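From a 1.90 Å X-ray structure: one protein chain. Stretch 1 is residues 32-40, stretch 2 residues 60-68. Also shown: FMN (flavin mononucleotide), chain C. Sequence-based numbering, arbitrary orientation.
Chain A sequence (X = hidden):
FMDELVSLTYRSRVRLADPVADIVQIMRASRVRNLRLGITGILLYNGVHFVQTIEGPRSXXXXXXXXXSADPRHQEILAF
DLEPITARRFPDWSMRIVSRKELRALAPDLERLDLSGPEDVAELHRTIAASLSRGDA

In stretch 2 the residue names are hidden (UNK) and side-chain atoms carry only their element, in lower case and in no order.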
# COMPACT_ATOMS: atom_id res chain seq x y z
N VAL A 32 2.67 14.09 0.25
CA VAL A 32 3.32 15.06 -0.61
C VAL A 32 4.21 14.43 -1.72
O VAL A 32 4.08 14.77 -2.97
CB VAL A 32 3.99 16.11 0.23
CG1 VAL A 32 4.76 17.13 -0.69
CG2 VAL A 32 2.91 16.83 1.10
N ARG A 33 5.06 13.49 -1.32
CA ARG A 33 5.90 12.71 -2.25
C ARG A 33 5.09 11.99 -3.30
O ARG A 33 5.31 12.13 -4.52
CB ARG A 33 6.70 11.68 -1.43
CG ARG A 33 7.71 10.82 -2.17
CD ARG A 33 9.03 11.55 -2.24
NE ARG A 33 10.03 11.20 -1.22
CZ ARG A 33 10.04 11.52 0.05
NH1 ARG A 33 9.04 12.16 0.60
NH2 ARG A 33 11.04 11.14 0.80
N ASN A 34 4.10 11.20 -2.87
CA ASN A 34 3.34 10.46 -3.89
C ASN A 34 2.66 11.38 -4.92
O ASN A 34 2.60 11.11 -6.13
CB ASN A 34 2.32 9.51 -3.25
CG ASN A 34 2.98 8.42 -2.49
OD1 ASN A 34 4.18 8.36 -2.42
ND2 ASN A 34 2.20 7.56 -1.91
N LEU A 35 2.10 12.47 -4.43
CA LEU A 35 1.44 13.42 -5.30
C LEU A 35 2.41 13.92 -6.42
O LEU A 35 2.05 13.98 -7.64
CB LEU A 35 0.91 14.57 -4.44
CG LEU A 35 -0.46 15.14 -4.78
CD1 LEU A 35 -0.19 16.26 -5.71
CD2 LEU A 35 -1.47 14.11 -5.35
N ARG A 36 3.64 14.23 -6.02
CA ARG A 36 4.63 14.76 -6.93
C ARG A 36 5.02 13.65 -7.87
O ARG A 36 5.14 13.86 -9.08
CB ARG A 36 5.84 15.21 -6.12
CG ARG A 36 6.98 15.66 -6.96
CD ARG A 36 7.91 16.51 -6.18
NE ARG A 36 8.73 15.70 -5.30
CZ ARG A 36 8.56 15.62 -3.98
NH1 ARG A 36 7.58 16.31 -3.40
NH2 ARG A 36 9.38 14.86 -3.26
N LEU A 37 5.24 12.47 -7.33
CA LEU A 37 5.77 11.39 -8.16
C LEU A 37 4.74 10.79 -9.10
O LEU A 37 5.07 10.06 -10.03
CB LEU A 37 6.22 10.24 -7.27
CG LEU A 37 7.52 10.41 -6.53
CD1 LEU A 37 7.86 9.08 -5.80
CD2 LEU A 37 8.57 10.79 -7.53
N GLY A 38 3.50 11.05 -8.84
CA GLY A 38 2.45 10.39 -9.59
C GLY A 38 2.21 9.00 -8.98
O GLY A 38 1.71 8.11 -9.63
N ILE A 39 2.53 8.81 -7.72
CA ILE A 39 2.11 7.54 -7.08
C ILE A 39 0.75 7.58 -6.40
O ILE A 39 0.38 8.59 -5.88
CB ILE A 39 3.18 7.11 -6.02
CG1 ILE A 39 4.53 7.03 -6.71
CG2 ILE A 39 2.82 5.81 -5.40
CD1 ILE A 39 4.59 5.89 -7.66
N THR A 40 -0.00 6.48 -6.43
CA THR A 40 -1.24 6.34 -5.70
C THR A 40 -1.25 4.97 -5.11
O THR A 40 -0.50 4.13 -5.54
CB THR A 40 -2.48 6.50 -6.65
OG1 THR A 40 -2.40 5.58 -7.76
CG2 THR A 40 -2.61 7.92 -7.08
N UNK A 60 8.98 5.66 -11.24
CA UNK A 60 8.59 6.25 -9.93
C UNK A 60 8.34 5.17 -8.89
O UNK A 60 8.66 5.37 -7.74
c UNK A 60 7.33 7.11 -10.03
N UNK A 61 7.74 4.06 -9.25
CA UNK A 61 7.59 3.00 -8.23
C UNK A 61 8.93 2.47 -7.78
O UNK A 61 9.15 2.29 -6.58
s UNK A 61 4.96 2.45 -8.82
c UNK A 61 6.64 1.88 -8.70
N UNK A 62 9.83 2.21 -8.74
CA UNK A 62 11.23 1.81 -8.43
C UNK A 62 11.91 2.75 -7.41
O UNK A 62 12.48 2.29 -6.42
c UNK A 62 13.53 1.44 -9.41
c UNK A 62 12.09 1.72 -9.71
o UNK A 62 13.86 0.28 -9.04
o UNK A 62 14.36 2.39 -9.58
N UNK A 63 11.83 4.05 -7.67
CA UNK A 63 12.39 5.07 -6.84
C UNK A 63 11.85 5.07 -5.41
O UNK A 63 12.59 5.07 -4.42
o UNK A 63 13.49 9.64 -7.59
c UNK A 63 12.47 8.91 -7.37
o UNK A 63 11.27 9.28 -7.59
c UNK A 63 12.72 7.52 -6.75
c UNK A 63 12.10 6.40 -7.48
N UNK A 64 10.52 4.98 -5.33
CA UNK A 64 9.82 5.04 -4.10
C UNK A 64 10.15 3.81 -3.32
O UNK A 64 10.43 3.90 -2.13
c UNK A 64 8.08 6.71 -2.13
c UNK A 64 8.32 5.19 -4.35
c UNK A 64 7.57 5.47 -3.03
c UNK A 64 6.07 5.50 -3.19
N UNK A 65 10.08 2.66 -3.95
CA UNK A 65 10.28 1.44 -3.21
C UNK A 65 11.66 1.48 -2.63
O UNK A 65 11.87 0.97 -1.54
c UNK A 65 10.35 -3.61 -2.26
c UNK A 65 11.08 -2.05 -3.94
c UNK A 65 9.46 -2.67 -1.80
c UNK A 65 10.20 -1.10 -3.47
c UNK A 65 9.38 -1.42 -2.39
c UNK A 65 10.07 0.24 -4.15
c UNK A 65 11.16 -3.30 -3.34
N UNK A 66 12.60 2.11 -3.35
CA UNK A 66 13.97 2.20 -2.90
C UNK A 66 14.02 2.93 -1.61
O UNK A 66 14.69 2.47 -0.73
c UNK A 66 16.55 1.37 -7.63
c UNK A 66 14.90 2.93 -3.87
n UNK A 66 16.57 0.74 -8.80
c UNK A 66 15.06 2.17 -5.13
n UNK A 66 16.40 0.67 -6.51
c UNK A 66 16.32 1.29 -5.19
n UNK A 66 16.66 2.70 -7.58
N UNK A 67 13.33 4.06 -1.53
CA UNK A 67 13.27 4.91 -0.33
C UNK A 67 12.59 4.21 0.82
O UNK A 67 13.09 4.18 1.93
c UNK A 67 12.50 6.16 -0.66
c UNK A 67 12.76 8.37 -1.85
c UNK A 67 14.30 7.70 0.19
c UNK A 67 13.48 7.23 -1.09
N UNK A 68 11.44 3.65 0.54
CA UNK A 68 10.65 2.96 1.53
C UNK A 68 11.42 1.74 2.14
O UNK A 68 11.25 1.40 3.31
c UNK A 68 9.32 2.52 0.89
c UNK A 68 8.54 1.76 1.84
c UNK A 68 8.42 3.71 0.46
c UNK A 68 7.23 3.21 -0.32
N1 FMN C . 6.94 7.63 1.84
C2 FMN C . 6.33 8.10 0.70
O2 FMN C . 6.69 9.19 0.20
N3 FMN C . 5.34 7.40 0.09
C4 FMN C . 4.95 6.25 0.68
O4 FMN C . 4.12 5.59 0.13
C4A FMN C . 5.55 5.76 1.84
N5 FMN C . 5.12 4.57 2.41
C5A FMN C . 5.77 4.02 3.52
C6 FMN C . 5.37 2.82 4.06
C7 FMN C . 5.95 2.28 5.22
C7M FMN C . 5.58 0.87 5.70
C8 FMN C . 6.98 2.98 5.82
C8M FMN C . 7.71 2.44 7.03
C9 FMN C . 7.40 4.19 5.27
C9A FMN C . 6.78 4.72 4.10
N10 FMN C . 7.18 5.96 3.55
C10 FMN C . 6.57 6.45 2.40
C1' FMN C . 8.04 6.92 4.30
C2' FMN C . 9.28 6.99 3.43
O2' FMN C . 10.01 5.89 3.90
C3' FMN C . 10.09 8.29 3.51
O3' FMN C . 10.75 8.33 4.74
C4' FMN C . 9.32 9.59 3.34
O4' FMN C . 8.82 9.81 2.00
C5' FMN C . 10.25 10.77 3.65
O5' FMN C . 10.11 11.39 4.93
P FMN C . 10.86 12.80 5.02
O1P FMN C . 10.58 13.51 6.35
O2P FMN C . 12.34 12.45 4.90
O3P FMN C . 10.31 13.52 3.81

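Position 60 carries a single side-chain carbon, the CB, pointing toward stretch 1. This CB lies 3.7 Å from the carbonyl O of Leu 37 and 3.8 Å from CD1 of Ile 39. One carbon with nothing beyond it is alanine, Ala 60, and here the CA atoms of Leu 37 and Ala 60 come within 6.1 Å.

Position 61 has one carbon followed by a sulfur, which lies 3.6 Å from CD1 of Ile 39. A sulfur directly on CB defines Cys 61.

At position 62 two carbons end in a pair of oxygens, out of reach of stretch 1. This short carboxylate is Asp 62.

Position 63 is one carbon longer: three in a chain, the third bearing two oxygens. One of these oxygens approaches CD2 of Leu 37 to 3.1 Å. The residue is Glu 63, extended through chi1 and chi2, both t.

Position 64 shows four carbons forked at the second and points toward stretch 1. Its CB is 4.2 Å from CD1 of Leu 37, and one of its two end carbons is 3.9 Å from CG2 of Ile 39 and 3.5 Å from OD1 of Asn 34. The fork is that of leucine, and the end carbon is CD2; Leu 64 gives up more area to stretch 1 than any other residue of stretch 2.

Position 65 has one carbon and a six-carbon ring, far from stretch 1; it is Phe 65.

Position 66 runs through three carbons and a nitrogen to a carbon with two more nitrogens, a guanidinium out of reach of stretch 1, hence Arg 66. Its NH2 forms a salt bridge with OD1 of Asp 62, at 2.8 Å, one turn back along the helix.

Position 67 again has four carbons forked at the second, one end carbon 4.0 Å from NE of Arg 33, at the edge of that guanidinium: Leu 67.

Position 68 has four carbons forked at the first, with one arm two carbons long, and makes no contact with stretch 1: Ile 68. Its CD1 lies 3.7 Å from N5 of FMN.

The helices run nearly antiparallel, at 160°, and no hydrogen bond joins them. Ala 60, Cys 61 and Leu 64 pack against Leu 37 and Ile 39, the latter reached after the chain leaves the helix at Gly 38. Beside this apolar contact, OD1 of Asn 34 accepts a hydrogen bond from FMN N3 at 2.9 Å, while CD1 of Leu 64 lies 3.6 Å from the same N3, so both stretches meet the flavin.

Stretch 2, residues 60-68: ACDELFRLI
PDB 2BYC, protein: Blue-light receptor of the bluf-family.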